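PDB 5HL6: putative GAF sensor protein from Burkholderia vietnamiensis, which probably reduces free L-methionine-(R)-S-oxide, as a GAF-domain member of the free methionine sulfoxide reductase family. Local coordinates for residues 169-172 against 173-176; 30-33 against 34-38. All blocks are in the same frame, centred on the assembly; numbering follows the deposited sequence.

How the contacts relate
Contact 1 (169-172 against 173-176) is formed within the C-terminal end of helix 152-176, and contact 2 (30-33 against 34-38) covers the last turn of helix 20-35 and the loop that follows. Their centres are about 13 Å apart, on the same side of the chain's centre, and K172 joins them. Its NZ lies 2.8 Å from the backbone O of E38, a hydrogen bond, and its bond to E36 O is weak. One lysine of contact 1 therefore ties down the backbone of contact 2 where helix 20-35 gives way to loop. E38 in turn reaches the second subunit, its OE1 forming a salt bridge with R85 of that chain, which places contact 2 beside the dimer interface.

Contact 1 (169-172 against 173-176); sequences AWQK and ARDR
Q171 and D175, one helical turn apart, are joined by an almost straight hydrogen bond from Q171 NE2 to D175 OD1 (3.0 Å, 174° at the hydrogen). The acceptor lies in the amide plane of Q171, whereas the donor meets OD1 on its syn side, 28° out of the carboxylate plane. A bend at chi2 (74°) of Q171 swings the amide along the helix to the carboxylate, and its OE1 is held by A132 N, so both ends of the amide are fixed. Next to this pair, R174 CB sits over the six-membered ring of W170 in a CH-pi contact, 4.2 Å from the centroid; beyond CB and CG the chain leads away from the indole, its guanidinium plane nearly perpendicular to the ring. On another side K172 and R176 run alongside each other. K172 CG lies above one face of the R176 guanidinium, toward its rim, 3.6 Å from R176 NH1, while K172 NZ is bound by H168 O and E38 O. Backbone bonds such as R174 N to W170 O (2.9 Å) carry the turn. W170 and Q171 rest on the loop at A131, A169 and K172 touch N44 of helix 41-55, and W170 packs on L41 of that helix.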
loop_
_atom_site.group_PDB
_atom_site.type_symbol
_atom_site.label_atom_id
_atom_site.label_comp_id
_atom_site.label_asym_id
_atom_site.label_seq_id
_atom_site.Cartn_x
_atom_site.Cartn_y
_atom_site.Cartn_z
ATOM N N ALA B 169 9.702 -11.014 -7.753
ATOM C CA ALA B 169 9.847 -10.420 -6.430
ATOM C C ALA B 169 9.929 -11.490 -5.352
ATOM O O ALA B 169 10.920 -11.534 -4.618
ATOM C CB ALA B 169 8.701 -9.438 -6.129
ATOM N N TRP B 170 8.926 -12.365 -5.236
ATOM C CA TRP B 170 8.883 -13.264 -4.087
ATOM C C TRP B 170 9.920 -14.374 -4.212
ATOM O O TRP B 170 10.761 -14.553 -3.318
ATOM C CB TRP B 170 7.484 -13.860 -3.912
ATOM C CG TRP B 170 7.346 -14.560 -2.593
ATOM C CD1 TRP B 170 6.846 -14.034 -1.433
ATOM C CD2 TRP B 170 7.733 -15.906 -2.286
ATOM N NE1 TRP B 170 6.889 -14.971 -0.430
ATOM C CE2 TRP B 170 7.427 -16.129 -0.927
ATOM C CE3 TRP B 170 8.288 -16.952 -3.034
ATOM C CZ2 TRP B 170 7.664 -17.354 -0.294
ATOM C CZ3 TRP B 170 8.542 -18.163 -2.399
ATOM C CH2 TRP B 170 8.219 -18.357 -1.043
ATOM N N GLN B 171 9.854 -15.154 -5.300
ATOM C CA GLN B 171 10.775 -16.279 -5.470
ATOM C C GLN B 171 12.213 -15.799 -5.594
ATOM O O GLN B 171 13.142 -16.473 -5.133
ATOM C CB GLN B 171 10.396 -17.094 -6.699
ATOM C CG GLN B 171 11.039 -18.488 -6.729
ATOM C CD GLN B 171 10.387 -19.434 -5.734
ATOM O OE1 GLN B 171 9.169 -19.642 -5.768
ATOM N NE2 GLN B 171 11.193 -20.028 -4.852
ATOM N N LYS B 172 12.412 -14.652 -6.248
ATOM C CA LYS B 172 13.735 -14.032 -6.309
ATOM C C LYS B 172 14.316 -13.835 -4.910
ATOM O O LYS B 172 15.472 -14.190 -4.646
ATOM C CB LYS B 172 13.641 -12.695 -7.050
ATOM C CG LYS B 172 14.865 -11.788 -6.888
ATOM C CD LYS B 172 14.657 -10.416 -7.535
ATOM C CE LYS B 172 13.965 -9.417 -6.588
ATOM N NZ LYS B 172 13.490 -8.187 -7.309
ATOM N N ALA B 173 13.521 -13.277 -3.991
ATOM C CA ALA B 173 14.040 -13.053 -2.643
ATOM C C ALA B 173 14.243 -14.373 -1.908
ATOM O O ALA B 173 15.267 -14.569 -1.240
ATOM C CB ALA B 173 13.102 -12.137 -1.850
ATOM N N ARG B 174 13.286 -15.295 -2.035
ATOM C CA ARG B 174 13.400 -16.582 -1.357
ATOM C C ARG B 174 14.642 -17.352 -1.808
ATOM O O ARG B 174 15.354 -17.929 -0.975
ATOM C CB ARG B 174 12.131 -17.398 -1.601
ATOM C CG ARG B 174 12.219 -18.847 -1.174
ATOM C CD ARG B 174 12.135 -19.008 0.337
ATOM N NE ARG B 174 12.541 -20.353 0.738
ATOM C CZ ARG B 174 13.776 -20.679 1.113
ATOM N NH1 ARG B 174 14.727 -19.754 1.150
ATOM N NH2 ARG B 174 14.060 -21.929 1.456
ATOM N N ASP B 175 14.923 -17.375 -3.118
ATOM C CA ASP B 175 16.072 -18.137 -3.614
ATOM C C ASP B 175 17.406 -17.542 -3.177
ATOM O O ASP B 175 18.427 -18.247 -3.188
ATOM C CB ASP B 175 16.043 -18.235 -5.140
ATOM C CG ASP B 175 14.848 -19.016 -5.658
ATOM O OD1 ASP B 175 14.127 -19.634 -4.837
ATOM O OD2 ASP B 175 14.643 -19.013 -6.890
ATOM N N ARG B 176 17.441 -16.263 -2.825
ATOM C CA ARG B 176 18.706 -15.689 -2.378
ATOM C C ARG B 176 19.031 -16.042 -0.936
ATOM O O ARG B 176 20.204 -15.974 -0.545
ATOM C CB ARG B 176 18.696 -14.167 -2.528
ATOM C CG ARG B 176 18.820 -13.674 -3.941
ATOM C CD ARG B 176 18.458 -12.200 -3.995
ATOM N NE ARG B 176 18.708 -11.641 -5.311
ATOM C CZ ARG B 176 18.133 -10.539 -5.769
ATOM N NH1 ARG B 176 17.258 -9.882 -5.011
ATOM N NH2 ARG B 176 18.437 -10.095 -6.984
#

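Contact 2 (30-33 against 34-38); sequences QARS and LVESE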
loop_
_atom_site.group_PDB
_atom_site.type_symbol
_atom_site.label_atom_id
_atom_site.label_comp_id
_atom_site.label_asym_id
_atom_site.label_seq_id
_atom_site.Cartn_x
_atom_site.Cartn_y
_atom_site.Cartn_z
ATOM N N GLN B 30 5.450 -3.775 -17.388
ATOM C CA GLN B 30 5.640 -2.708 -16.411
ATOM C C GLN B 30 5.891 -3.282 -15.026
ATOM O O GLN B 30 6.797 -2.834 -14.310
ATOM C CB GLN B 30 4.423 -1.791 -16.377
ATOM C CG GLN B 30 4.200 -0.967 -17.609
ATOM C CD GLN B 30 2.958 -0.127 -17.473
ATOM O OE1 GLN B 30 1.842 -0.625 -17.616
ATOM N NE2 GLN B 30 3.138 1.153 -17.166
ATOM N N ALA B 31 5.084 -4.275 -14.629
ATOM C CA ALA B 31 5.272 -4.925 -13.336
ATOM C C ALA B 31 6.650 -5.563 -13.232
ATOM O O ALA B 31 7.316 -5.454 -12.195
ATOM C CB ALA B 31 4.178 -5.970 -13.104
ATOM N N ARG B 32 7.089 -6.245 -14.295
ATOM C CA ARG B 32 8.439 -6.799 -14.315
ATOM C C ARG B 32 9.478 -5.706 -14.093
ATOM O O ARG B 32 10.360 -5.833 -13.235
ATOM C CB ARG B 32 8.691 -7.510 -15.647
ATOM C CG ARG B 32 10.054 -8.193 -15.762
ATOM C CD ARG B 32 10.191 -8.937 -17.094
ATOM N NE ARG B 32 9.093 -9.885 -17.306
ATOM C CZ ARG B 32 8.101 -9.718 -18.182
ATOM N NH1 ARG B 32 8.062 -8.641 -18.957
ATOM N NH2 ARG B 32 7.148 -10.633 -18.289
ATOM N N SER B 33 9.388 -4.620 -14.866
ATOM C CA SER B 33 10.362 -3.543 -14.734
ATOM C C SER B 33 10.312 -2.923 -13.341
ATOM O O SER B 33 11.351 -2.554 -12.780
ATOM C CB SER B 33 10.110 -2.489 -15.813
ATOM O OG SER B 33 10.846 -1.306 -15.561
ATOM N N LEU B 34 9.117 -2.823 -12.757
ATOM C CA LEU B 34 8.979 -2.170 -11.459
ATOM C C LEU B 34 9.674 -2.957 -10.350
ATOM O O LEU B 34 10.316 -2.358 -9.483
ATOM C CB LEU B 34 7.494 -1.960 -11.131
ATOM C CG LEU B 34 7.105 -1.232 -9.841
ATOM C CD1 LEU B 34 7.663 0.192 -9.802
ATOM C CD2 LEU B 34 5.589 -1.215 -9.692
ATOM N N VAL B 35 9.580 -4.293 -10.362
ATOM C CA VAL B 35 10.056 -5.086 -9.227
ATOM C C VAL B 35 11.390 -5.792 -9.473
ATOM O O VAL B 35 12.017 -6.236 -8.498
ATOM C CB VAL B 35 9.001 -6.122 -8.777
ATOM C CG1 VAL B 35 7.699 -5.413 -8.391
ATOM C CG2 VAL B 35 8.759 -7.163 -9.865
ATOM N N GLU B 36 11.860 -5.874 -10.725
ATOM C CA GLU B 36 12.991 -6.735 -11.082
ATOM C C GLU B 36 14.222 -6.506 -10.207
ATOM O O GLU B 36 14.872 -7.461 -9.761
ATOM C CB GLU B 36 13.362 -6.511 -12.551
ATOM C CG GLU B 36 12.999 -7.643 -13.484
ATOM C CD GLU B 36 13.316 -7.313 -14.934
ATOM O OE1 GLU B 36 13.664 -6.145 -15.217
ATOM O OE2 GLU B 36 13.214 -8.221 -15.788
ATOM N N SER B 37 14.601 -5.252 -10.000
ATOM C CA SER B 37 15.881 -4.962 -9.374
ATOM C C SER B 37 15.766 -4.519 -7.917
ATOM O O SER B 37 16.796 -4.312 -7.276
ATOM C CB SER B 37 16.629 -3.900 -10.186
ATOM O OG SER B 37 15.872 -2.704 -10.244
ATOM N N GLU B 38 14.555 -4.372 -7.372
ATOM C CA GLU B 38 14.417 -4.002 -5.970
ATOM C C GLU B 38 14.407 -5.264 -5.115
ATOM O O GLU B 38 13.570 -6.150 -5.345
ATOM C CB GLU B 38 13.142 -3.198 -5.739
ATOM C CG GLU B 38 12.800 -2.997 -4.266
ATOM C CD GLU B 38 13.941 -2.395 -3.473
ATOM O OE1 GLU B 38 14.569 -1.419 -3.947
ATOM O OE2 GLU B 38 14.230 -2.912 -2.377
#
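Backbone hydrogen bonds hold the end of helix 20-35 together: L34 N to Q30 O (2.8 Å), V35 N to A31 O (3.1 Å) and E36 N to R32 O (2.9 Å). The last is the most bent of the three at the hydrogen (133°). R32 O also receives a weak bond from V35 N, so two successive amides converge on one carbonyl as the helix runs out.

The polar end of R32 is engaged a turn earlier, where NH1 forms a salt bridge with E29. Its chain leaves the helix with CG anti to the backbone N (chi1 -177°) and bends at chi3, and E36 lies alongside pointing the same way. What E36 meets is the aliphatic part: OE2 is 3.2 Å from R32 CG and 3.4 Å from R32 CD. The charged atoms remain apart, R32 NE and E36 OE2 being 4.7 Å from each other, so any attraction between them is probably modest.

After its last turn the chain passes through a short loop into helix 41-55, a helix-loop-helix connection on the helical side of the GAF domain, whose other main element is an antiparallel sheet. At this link E38 OE2 accepts a hydrogen bond from D40 N, and the E38 side chain also packs on V84 of the second subunit.

Packing spreads from here to both neighbouring helices. V35 CG2 comes within 3.2 Å of A31 O, a close approach of a methyl to a carbonyl already used by V35 N, and the V35 side chain touches N44 and H168. L34 turns to N47 and L51 of helix 41-55, whereas A31 packs on V164 and both R32 and E36 rest on H168 of helix 152-176.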